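Local coordinates for protein tyrosinase (PDB 6JU8) that probably oxidises L-tyrosine and L-dopa to L-dopaquinone with molecular oxygen at a dinuclear copper centre, a step of melanin biosynthesis, at residues 7-12 and 409-414; 113-118 and 144-149. The protein carries 1 engineered substitution. All blocks are in the same frame, centred on the assembly; numbering follows the deposited sequence.

Interaction 1: 7-12 and 409-414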
loop_
_atom_site.group_PDB
_atom_site.type_symbol
_atom_site.label_atom_id
_atom_site.label_comp_id
_atom_site.label_asym_id
_atom_site.label_seq_id
_atom_site.Cartn_x
_atom_site.Cartn_y
_atom_site.Cartn_z
ATOM N N TYR A 7 31.810 16.501 10.051
ATOM C CA TYR A 7 30.528 17.168 10.171
ATOM C C TYR A 7 30.222 17.391 11.646
ATOM O O TYR A 7 29.973 16.442 12.387
ATOM C CB TYR A 7 29.428 16.347 9.510
ATOM C CG TYR A 7 28.112 17.095 9.512
ATOM C CD1 TYR A 7 27.833 18.020 8.513
ATOM C CD2 TYR A 7 27.176 16.886 10.512
ATOM C CE1 TYR A 7 26.630 18.713 8.521
ATOM C CE2 TYR A 7 25.979 17.566 10.515
ATOM C CZ TYR A 7 25.702 18.474 9.522
ATOM O OH TYR A 7 24.497 19.139 9.551
ATOM N N LEU A 8 30.296 18.632 12.091
ATOM C CA LEU A 8 30.185 18.900 13.526
ATOM C C LEU A 8 28.727 19.043 13.935
ATOM O O LEU A 8 28.033 19.935 13.454
ATOM C CB LEU A 8 30.963 20.190 13.815
ATOM C CG LEU A 8 32.444 20.115 13.451
ATOM C CD1 LEU A 8 33.134 21.436 13.732
ATOM C CD2 LEU A 8 33.135 18.994 14.228
ATOM N N ILE A 9 28.262 18.125 14.772
ATOM C CA ILE A 9 26.856 18.095 15.174
ATOM C C ILE A 9 26.661 18.999 16.383
ATOM O O ILE A 9 27.369 18.903 17.383
ATOM C CB ILE A 9 26.400 16.657 15.464
ATOM C CG1 ILE A 9 26.536 15.797 14.190
ATOM C CG2 ILE A 9 24.994 16.591 16.028
ATOM C CD1 ILE A 9 26.710 14.319 14.482
ATOM N N THR A 10 25.690 19.900 16.270
ATOM C CA THR A 10 25.417 20.921 17.260
ATOM C C THR A 10 23.942 20.958 17.635
ATOM O O THR A 10 23.582 21.562 18.638
ATOM C CB THR A 10 25.743 22.324 16.701
ATOM O OG1 THR A 10 25.025 22.505 15.472
ATOM C CG2 THR A 10 27.223 22.415 16.364
ATOM N N GLY A 11 23.082 20.366 16.814
ATOM C CA GLY A 11 21.676 20.732 16.894
ATOM C C GLY A 11 21.450 22.019 16.122
ATOM O O GLY A 11 22.421 22.657 15.655
ATOM N N ILE A 12 20.197 22.392 15.907
ATOM C CA ILE A 12 19.935 23.641 15.160
ATOM C C ILE A 12 20.490 24.825 15.941
ATOM O O ILE A 12 20.338 24.907 17.176
ATOM C CB ILE A 12 18.425 23.764 14.908
ATOM C CG1 ILE A 12 17.974 22.685 13.913
ATOM C CG2 ILE A 12 18.045 25.164 14.439
ATOM C CD1 ILE A 12 16.489 22.525 13.765
ATOM N N ARG A 409 30.526 6.910 18.499
ATOM C CA ARG A 409 30.951 6.932 17.098
ATOM C C ARG A 409 29.736 6.740 16.208
ATOM O O ARG A 409 28.836 5.964 16.565
ATOM C CB ARG A 409 31.977 5.808 16.870
ATOM C CG ARG A 409 33.262 5.995 17.682
ATOM C CD ARG A 409 34.314 4.948 17.290
ATOM N NE ARG A 409 33.659 3.749 16.784
ATOM C CZ ARG A 409 34.019 3.052 15.717
ATOM N NH1 ARG A 409 33.345 1.972 15.332
ATOM N NH2 ARG A 409 35.082 3.434 15.009
ATOM N N PRO A 410 29.658 7.377 15.049
ATOM C CA PRO A 410 30.688 8.184 14.416
ATOM C C PRO A 410 30.513 9.685 14.568
ATOM O O PRO A 410 31.007 10.469 13.742
ATOM C CB PRO A 410 30.442 7.784 12.940
ATOM C CG PRO A 410 28.937 7.851 12.858
ATOM C CD PRO A 410 28.487 7.195 14.148
ATOM N N PHE A 411 29.859 10.122 15.631
ATOM C CA PHE A 411 29.359 11.478 15.737
ATOM C C PHE A 411 30.398 12.433 16.315
ATOM O O PHE A 411 30.805 12.258 17.455
ATOM C CB PHE A 411 28.096 11.494 16.593
ATOM C CG PHE A 411 27.008 10.571 16.089
ATOM C CD1 PHE A 411 26.612 10.615 14.753
ATOM C CD2 PHE A 411 26.376 9.685 16.952
ATOM C CE1 PHE A 411 25.588 9.777 14.304
ATOM C CE2 PHE A 411 25.345 8.880 16.519
ATOM C CZ PHE A 411 24.947 8.941 15.189
ATOM N N HIS A 412 30.771 13.428 15.534
ATOM C CA HIS A 412 31.791 14.402 15.920
ATOM C C HIS A 412 31.177 15.699 16.440
ATOM O O HIS A 412 30.125 16.146 15.976
ATOM C CB HIS A 412 32.693 14.727 14.735
ATOM C CG HIS A 412 33.562 13.571 14.341
ATOM N ND1 HIS A 412 33.456 12.985 13.104
ATOM C CD2 HIS A 412 34.554 12.920 14.969
ATOM C CE1 HIS A 412 34.335 12.005 12.987
ATOM N NE2 HIS A 412 35.023 11.951 14.114
ATOM N N ARG A 413 31.880 16.314 17.387
ATOM C CA ARG A 413 31.513 17.621 17.890
ATOM C C ARG A 413 32.771 18.442 18.166
ATOM O O ARG A 413 33.873 17.911 18.312
ATOM C CB ARG A 413 30.665 17.531 19.154
ATOM C CG ARG A 413 31.300 16.679 20.246
ATOM C CD ARG A 413 30.408 16.548 21.465
ATOM N NE ARG A 413 30.103 17.837 22.074
ATOM C CZ ARG A 413 30.878 18.420 22.978
ATOM N NH1 ARG A 413 32.006 17.866 23.405
ATOM N NH2 ARG A 413 30.490 19.599 23.454
ATOM N N PHE A 414 32.554 19.736 18.278
ATOM C CA PHE A 414 33.624 20.650 18.650
ATOM C C PHE A 414 33.544 20.849 20.160
ATOM O O PHE A 414 32.469 21.232 20.648
ATOM C CB PHE A 414 33.470 21.936 17.854
ATOM C CG PHE A 414 34.520 22.988 18.069
ATOM C CD1 PHE A 414 35.801 22.833 17.570
ATOM C CD2 PHE A 414 34.205 24.146 18.764
ATOM C CE1 PHE A 414 36.761 23.814 17.763
ATOM C CE2 PHE A 414 35.161 25.123 18.960
ATOM C CZ PHE A 414 36.437 24.957 18.461
HETATM O O HOH W 1 29.829 13.857 12.834
HETATM O O HOH W 2 29.952 20.595 17.469
#
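Ile-9 and Phe-411 form the tight, inward part of this contact. The Ile-9 delta methyl, CD1, approaches the Phe-411 ring obliquely, 3.7 Å from CD1 of the phenyl group, and also lies close to its CB. Pro-410, which follows a cis peptide bond, sets its CD over the centre of one face of that ring, and Val-109 and Trp-106 add to the packing. Beside this pair runs the one direct hydrogen bond between the segments, Ile-9 N to His-412 O, 3.0 Å and nearly straight at 176°. The bond ties the N-terminal arm to strand 412-415 of a two-stranded antiparallel hairpin with 420-423, where Arg-413 and Val-422 are joined by backbone hydrogen bonds. Water bridges the backbones at two other points: one water donates to Tyr-7 O (2.6 Å) and accepts from His-412 N (2.9 Å), the other links Ile-9 O to Phe-414 N. Toward the surface the packing is thinner. Leu-8 CD1 lies 4.2 Å from Phe-414 CB, while the Phe-414 ring leads away. The His-412 ring leads away from the arm to meet Phe-423, and its ND1 is hydrogen-bonded to Asp-79 OD2, which also accepts a hydrogen bond from Tyr-7 N.

Interaction 2: 113-118 and 144-149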
loop_
_atom_site.group_PDB
_atom_site.type_symbol
_atom_site.label_atom_id
_atom_site.label_comp_id
_atom_site.label_asym_id
_atom_site.label_seq_id
_atom_site.Cartn_x
_atom_site.Cartn_y
_atom_site.Cartn_z
ATOM N N LEU A 113 21.386 14.722 14.545
ATOM C CA LEU A 113 22.076 14.844 13.261
ATOM C C LEU A 113 21.059 14.998 12.131
ATOM O O LEU A 113 21.193 15.859 11.265
ATOM C CB LEU A 113 22.966 13.616 13.030
ATOM C CG LEU A 113 23.497 13.362 11.631
ATOM C CD1 LEU A 113 24.398 14.502 11.149
ATOM C CD2 LEU A 113 24.253 12.037 11.543
ATOM N N TYR A 114 20.052 14.125 12.109
ATOM C CA TYR A 114 19.044 14.145 11.041
ATOM C C TYR A 114 18.315 15.487 11.034
ATOM O O TYR A 114 18.147 16.101 9.984
ATOM C CB TYR A 114 18.058 13.033 11.288
ATOM C CG TYR A 114 17.007 12.703 10.266
ATOM C CD1 TYR A 114 17.319 12.229 9.004
ATOM C CD2 TYR A 114 15.657 12.819 10.606
ATOM C CE1 TYR A 114 16.345 11.903 8.072
ATOM C CE2 TYR A 114 14.678 12.474 9.695
ATOM C CZ TYR A 114 15.020 12.026 8.437
ATOM O OH TYR A 114 14.029 11.673 7.558
ATOM N N GLU A 115 17.888 15.900 12.225
ATOM C CA GLU A 115 17.201 17.189 12.358
ATOM C C GLU A 115 18.054 18.348 11.858
ATOM O O GLU A 115 17.547 19.261 11.181
ATOM C CB GLU A 115 16.833 17.398 13.827
ATOM C CG GLU A 115 16.142 18.703 14.169
ATOM C CD GLU A 115 15.816 18.746 15.652
ATOM O OE1 GLU A 115 14.634 18.652 16.008
ATOM O OE2 GLU A 115 16.771 18.828 16.464
ATOM N N GLN A 116 19.355 18.311 12.194
ATOM C CA GLN A 116 20.225 19.416 11.811
ATOM C C GLN A 116 20.409 19.445 10.300
ATOM O O GLN A 116 20.409 20.507 9.685
ATOM C CB GLN A 116 21.582 19.260 12.509
ATOM C CG GLN A 116 22.552 20.413 12.209
ATOM C CD GLN A 116 23.879 20.231 12.917
ATOM O OE1 GLN A 116 23.931 19.737 14.039
ATOM N NE2 GLN A 116 24.973 20.602 12.269
ATOM N N VAL A 117 20.637 18.281 9.697
ATOM C CA VAL A 117 20.811 18.203 8.242
ATOM C C VAL A 117 19.574 18.714 7.526
ATOM O O VAL A 117 19.651 19.443 6.527
ATOM C CB VAL A 117 21.150 16.763 7.812
ATOM C CG1 VAL A 117 21.078 16.606 6.303
ATOM C CG2 VAL A 117 22.542 16.407 8.352
ATOM N N ILE A 118 18.395 18.310 8.021
ATOM C CA ILE A 118 17.152 18.825 7.450
ATOM C C ILE A 118 17.027 20.336 7.546
ATOM O O ILE A 118 16.724 20.999 6.533
ATOM C CB ILE A 118 15.939 18.124 8.104
ATOM C CG1 ILE A 118 15.894 16.637 7.733
ATOM C CG2 ILE A 118 14.652 18.848 7.690
ATOM C CD1 ILE A 118 14.955 15.840 8.623
ATOM N N GLN A 144 11.931 27.842 13.847
ATOM C CA GLN A 144 11.026 27.313 14.862
ATOM C C GLN A 144 10.844 25.811 14.682
ATOM O O GLN A 144 10.528 25.090 15.627
ATOM C CB GLN A 144 9.670 28.000 14.790
ATOM C CG GLN A 144 9.463 29.177 15.725
ATOM C CD GLN A 144 9.765 28.847 17.179
ATOM O OE1 GLN A 144 9.161 27.990 17.837
ATOM N NE2 GLN A 144 10.737 29.563 17.707
ATOM N N TRP A 145 10.988 25.300 13.470
ATOM C CA TRP A 145 10.766 23.898 13.177
ATOM C C TRP A 145 11.716 22.985 13.935
ATOM O O TRP A 145 12.905 23.276 14.029
ATOM C CB TRP A 145 10.931 23.614 11.685
ATOM C CG TRP A 145 10.746 22.175 11.336
ATOM C CD1 TRP A 145 9.553 21.558 11.048
ATOM C CD2 TRP A 145 11.775 21.184 11.241
ATOM N NE1 TRP A 145 9.811 20.224 10.774
ATOM C CE2 TRP A 145 11.148 19.975 10.885
ATOM C CE3 TRP A 145 13.173 21.207 11.419
ATOM C CZ2 TRP A 145 11.881 18.802 10.702
ATOM C CZ3 TRP A 145 13.892 20.043 11.242
ATOM C CH2 TRP A 145 13.231 18.852 10.892
ATOM N N ARG A 146 11.176 21.870 14.421
ATOM C CA ARG A 146 12.016 20.820 14.989
ATOM C C ARG A 146 11.451 19.491 14.486
ATOM O O ARG A 146 10.293 19.437 14.025
ATOM C CB ARG A 146 12.021 20.866 16.517
ATOM C CG ARG A 146 12.732 22.104 17.083
ATOM C CD ARG A 146 14.212 22.039 16.752
ATOM N NE ARG A 146 15.043 23.106 17.336
ATOM C CZ ARG A 146 15.187 24.334 16.844
ATOM N NH1 ARG A 146 14.506 24.694 15.754
ATOM N NH2 ARG A 146 15.987 25.201 17.442
ATOM N N LEU A 147 12.238 18.434 14.564
ATOM C CA LEU A 147 11.746 17.166 14.004
ATOM C C LEU A 147 10.543 16.694 14.816
ATOM O O LEU A 147 10.648 16.490 16.024
ATOM C CB LEU A 147 12.856 16.106 14.088
ATOM C CG LEU A 147 12.484 14.740 13.487
ATOM C CD1 LEU A 147 12.384 14.829 11.960
ATOM C CD2 LEU A 147 13.475 13.666 13.908
ATOM N N PRO A 148 9.398 16.488 14.201
ATOM C CA PRO A 148 8.257 15.955 14.967
ATOM C C PRO A 148 8.465 14.527 15.443
ATOM O O PRO A 148 9.247 13.761 14.881
ATOM C CB PRO A 148 7.115 15.991 13.958
ATOM C CG PRO A 148 7.554 16.973 12.912
ATOM C CD PRO A 148 9.047 16.769 12.798
ATOM N N TYR A 149 7.722 14.170 16.502
ATOM C CA TYR A 149 7.766 12.804 17.027
ATOM C C TYR A 149 6.466 12.084 16.711
ATOM O O TYR A 149 5.384 12.688 16.674
ATOM C CB TYR A 149 8.098 12.766 18.532
ATOM C CG TYR A 149 7.039 13.362 19.427
ATOM C CD1 TYR A 149 6.004 12.574 19.929
ATOM C CD2 TYR A 149 7.088 14.706 19.777
ATOM C CE1 TYR A 149 5.028 13.108 20.757
ATOM C CE2 TYR A 149 6.109 15.263 20.599
ATOM C CZ TYR A 149 5.091 14.460 21.082
ATOM O OH TYR A 149 4.118 15.022 21.888
#
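A buried helix-to-loop contact, part polar and part apolar, joins helix 103-129 to the chain leaving helix 135-144, within the central domain of tyrosinase. Glu-115 supplies the polar half. With CG anti to the backbone N (chi1 178°) and the chain extended beyond it, the carboxylate reaches the loop backbone, where OE1 accepts Leu-147 N at 2.8 Å through its anti lone pair; the bond is close to straight, 171°. The same oxygen forms a salt bridge with Arg-23, so one buried oxygen is gripped from the loop and from the N-terminal region. Arg-146 lays its aliphatic part against this carboxylate, CB 3.5 Å from OE1, but its guanidinium turns elsewhere: NH1 bonds to Trp-145 O and Lys-143 O, and NE to Asn-436 O. The carboxylate and guanidinium planes are 70° apart. The Trp-145 and Glu-115 side chains slide past each other in opposite directions, and the backbone Glu-115 O lies in plane at the ring's edge, 3.7 Å from Trp-145 CZ3. Ile-118 crosses the indole at about a right angle, its CG2 3.5 Å from Trp-145 CH2. Leu-147 CD1 fits beside Tyr-114 CE2 at 4.0 Å, while Ile-118 CD1 lies over one face of the tyrosine ring, toward its rim. Around this cluster, helix 41-55 packs Leu-50 on Tyr-114, Ile-53 on Ile-118 and Gln-42 on Trp-145, Trp-373 of helix 371-389 stacks on Tyr-114, and Cys-377 of that helix, next to the copper ligand His-376, touches Leu-147.

How the interactions relate
The centres of the two interactions lie about 14 Å apart, and helix 103-129 connects them. Along the chain the order is 7-12, 113-118, 144-149, 409-414, so interaction 2 falls wholly within the long span that interaction 1 brings together. They touch through Gln-116, on the helix: its OE1 probably accepts hydrogen bonds from Thr-10 N (2.8 Å) and Gly-11 N (3.0 Å). Residues 113-118 of the helix therefore meet the N-terminal arm through Gln-116 and the 144-149 loop through Tyr-114, Glu-115 and Ile-118. The helix also carries the copper ligand His-107, so the N-terminal arm, the 409-414 segment and the 144-149 loop all pack on a helix of the dicopper site.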